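Nonsense-mediated mRNA decay protein 2 (Saccharomyces cerevisiae, PDB 4LUN) takes part in the nonsense-mediated decay of mRNAs that contain premature stop codons, here represented by its N-terminal MIF4G domain. Local coordinates at residues A[99-104]-A[153-158]. Sequence-based numbering, arbitrary orientation.
Sequences GLHQRF and VGVFRT
The imidazole of His101 is the flat group that reaches across to 153-158, and it meets Val155 CG2 and Gly154 O obliquely. Away from the loop, Phe104 takes Arg103 CB on one face, 3.7 Å off the ring plane and nearer its margin than its centre, with Leu100 CD2 in plane at its edge; Phe104 CZ in turn lies over the outer part of one face of the Arg103 guanidinium. Across the contact the touches are loose: His101 CB stands 4.4 Å from Val155 CG1, and His101 NE2 is 4.4 Å from Gly154 O, too long for a hydrogen bond. With CG swung anti to the backbone N (chi1 169°), the ring leans out from helix 87-104 toward the loop. That loop starts at a Schellman motif closing helix 130-152: Gly154, at a phi of 79°, is its C-prime residue, and Val155 N turns back to Leu150 O and Gly154 N to Tyr151 O. In this all-alpha MIF4G domain, built of HEAT-type helical repeats, the contact thus joins the last turn of helix 87-104 to the C-terminal cap of helix 130-152. Both ring nitrogens of the buried His101 are engaged elsewhere, ND1 with Thr109 OG1 and NE2 with Asn13 O, which should fix the rotation of the ring. Helix 3-17 adds Trp17, whose ring meets that of His101 and whose NE1 bonds to Val155 O.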
# COMPACT_ATOMS: atom_id res chain seq x y z
N GLY A 99 17.33 -9.25 -5.80
CA GLY A 99 18.21 -10.29 -6.32
C GLY A 99 17.61 -11.01 -7.50
O GLY A 99 18.27 -11.22 -8.52
N LEU A 100 16.34 -11.39 -7.38
CA LEU A 100 15.65 -12.08 -8.44
C LEU A 100 15.50 -11.18 -9.66
O LEU A 100 15.67 -11.63 -10.78
CB LEU A 100 14.28 -12.57 -7.96
CG LEU A 100 14.34 -13.85 -7.13
CD1 LEU A 100 13.06 -14.01 -6.34
CD2 LEU A 100 14.58 -15.05 -8.04
N HIS A 101 15.20 -9.91 -9.42
CA HIS A 101 15.11 -8.94 -10.51
C HIS A 101 16.46 -8.75 -11.20
O HIS A 101 16.54 -8.59 -12.43
CB HIS A 101 14.57 -7.59 -9.99
CG HIS A 101 14.68 -6.48 -10.98
ND1 HIS A 101 13.89 -6.40 -12.10
CD2 HIS A 101 15.51 -5.41 -11.02
CE1 HIS A 101 14.22 -5.32 -12.79
NE2 HIS A 101 15.20 -4.70 -12.16
N GLN A 102 17.53 -8.78 -10.42
CA GLN A 102 18.87 -8.58 -10.98
C GLN A 102 19.31 -9.79 -11.80
O GLN A 102 20.04 -9.65 -12.79
CB GLN A 102 19.87 -8.26 -9.87
CG GLN A 102 19.70 -6.85 -9.32
CD GLN A 102 20.33 -6.67 -7.97
OE1 GLN A 102 21.23 -7.42 -7.60
NE2 GLN A 102 19.85 -5.69 -7.21
N ARG A 103 18.86 -10.97 -11.40
CA ARG A 103 19.18 -12.20 -12.13
C ARG A 103 18.38 -12.31 -13.43
O ARG A 103 18.93 -12.67 -14.48
CB ARG A 103 18.91 -13.44 -11.27
CG ARG A 103 20.05 -13.88 -10.36
CD ARG A 103 21.19 -14.57 -11.12
NE ARG A 103 20.73 -15.58 -12.08
CZ ARG A 103 20.61 -16.88 -11.81
NH1 ARG A 103 20.91 -17.36 -10.61
NH2 ARG A 103 20.19 -17.72 -12.75
N PHE A 104 17.09 -11.99 -13.36
CA PHE A 104 16.18 -12.27 -14.48
C PHE A 104 15.54 -11.07 -15.19
O PHE A 104 14.92 -11.24 -16.23
CB PHE A 104 15.09 -13.25 -14.05
CG PHE A 104 15.62 -14.49 -13.39
CD1 PHE A 104 16.34 -15.43 -14.13
CD2 PHE A 104 15.43 -14.72 -12.04
CE1 PHE A 104 16.84 -16.57 -13.52
CE2 PHE A 104 15.93 -15.86 -11.43
CZ PHE A 104 16.64 -16.78 -12.17
N VAL A 153 13.13 1.15 -4.67
CA VAL A 153 14.39 0.55 -5.12
C VAL A 153 14.40 0.23 -6.61
O VAL A 153 15.31 -0.43 -7.10
CB VAL A 153 14.82 -0.69 -4.27
CG1 VAL A 153 15.05 -0.27 -2.82
CG2 VAL A 153 13.80 -1.81 -4.37
N GLY A 154 13.41 0.72 -7.34
CA GLY A 154 13.45 0.62 -8.79
C GLY A 154 13.06 -0.73 -9.38
O GLY A 154 13.34 -1.01 -10.54
N VAL A 155 12.40 -1.56 -8.58
CA VAL A 155 11.92 -2.84 -9.10
C VAL A 155 10.56 -2.66 -9.77
O VAL A 155 10.38 -3.02 -10.94
CB VAL A 155 11.82 -3.88 -7.97
CG1 VAL A 155 11.17 -5.16 -8.49
CG2 VAL A 155 13.20 -4.17 -7.42
N PHE A 156 9.62 -2.10 -9.02
CA PHE A 156 8.26 -1.83 -9.50
C PHE A 156 8.14 -0.36 -9.88
O PHE A 156 7.95 0.48 -9.00
CB PHE A 156 7.26 -2.07 -8.38
CG PHE A 156 7.00 -3.52 -8.06
CD1 PHE A 156 7.43 -4.54 -8.89
CD2 PHE A 156 6.26 -3.85 -6.93
CE1 PHE A 156 7.16 -5.87 -8.58
CE2 PHE A 156 5.98 -5.17 -6.62
CZ PHE A 156 6.43 -6.18 -7.45
N ARG A 157 8.20 -0.03 -11.16
CA ARG A 157 8.30 1.37 -11.56
C ARG A 157 7.07 1.94 -12.25
O ARG A 157 6.63 3.04 -11.92
CB ARG A 157 9.50 1.57 -12.49
CG ARG A 157 10.75 0.86 -12.01
CD ARG A 157 11.94 1.19 -12.92
NE ARG A 157 11.80 0.64 -14.27
CZ ARG A 157 12.67 0.86 -15.25
NH1 ARG A 157 13.74 1.61 -15.03
NH2 ARG A 157 12.47 0.34 -16.45
N THR A 158 6.57 1.23 -13.25
CA THR A 158 5.55 1.80 -14.13
C THR A 158 4.81 0.69 -14.86
O THR A 158 5.34 -0.41 -15.03
CB THR A 158 6.20 2.77 -15.15
OG1 THR A 158 5.23 3.20 -16.10
CG2 THR A 158 7.34 2.07 -15.90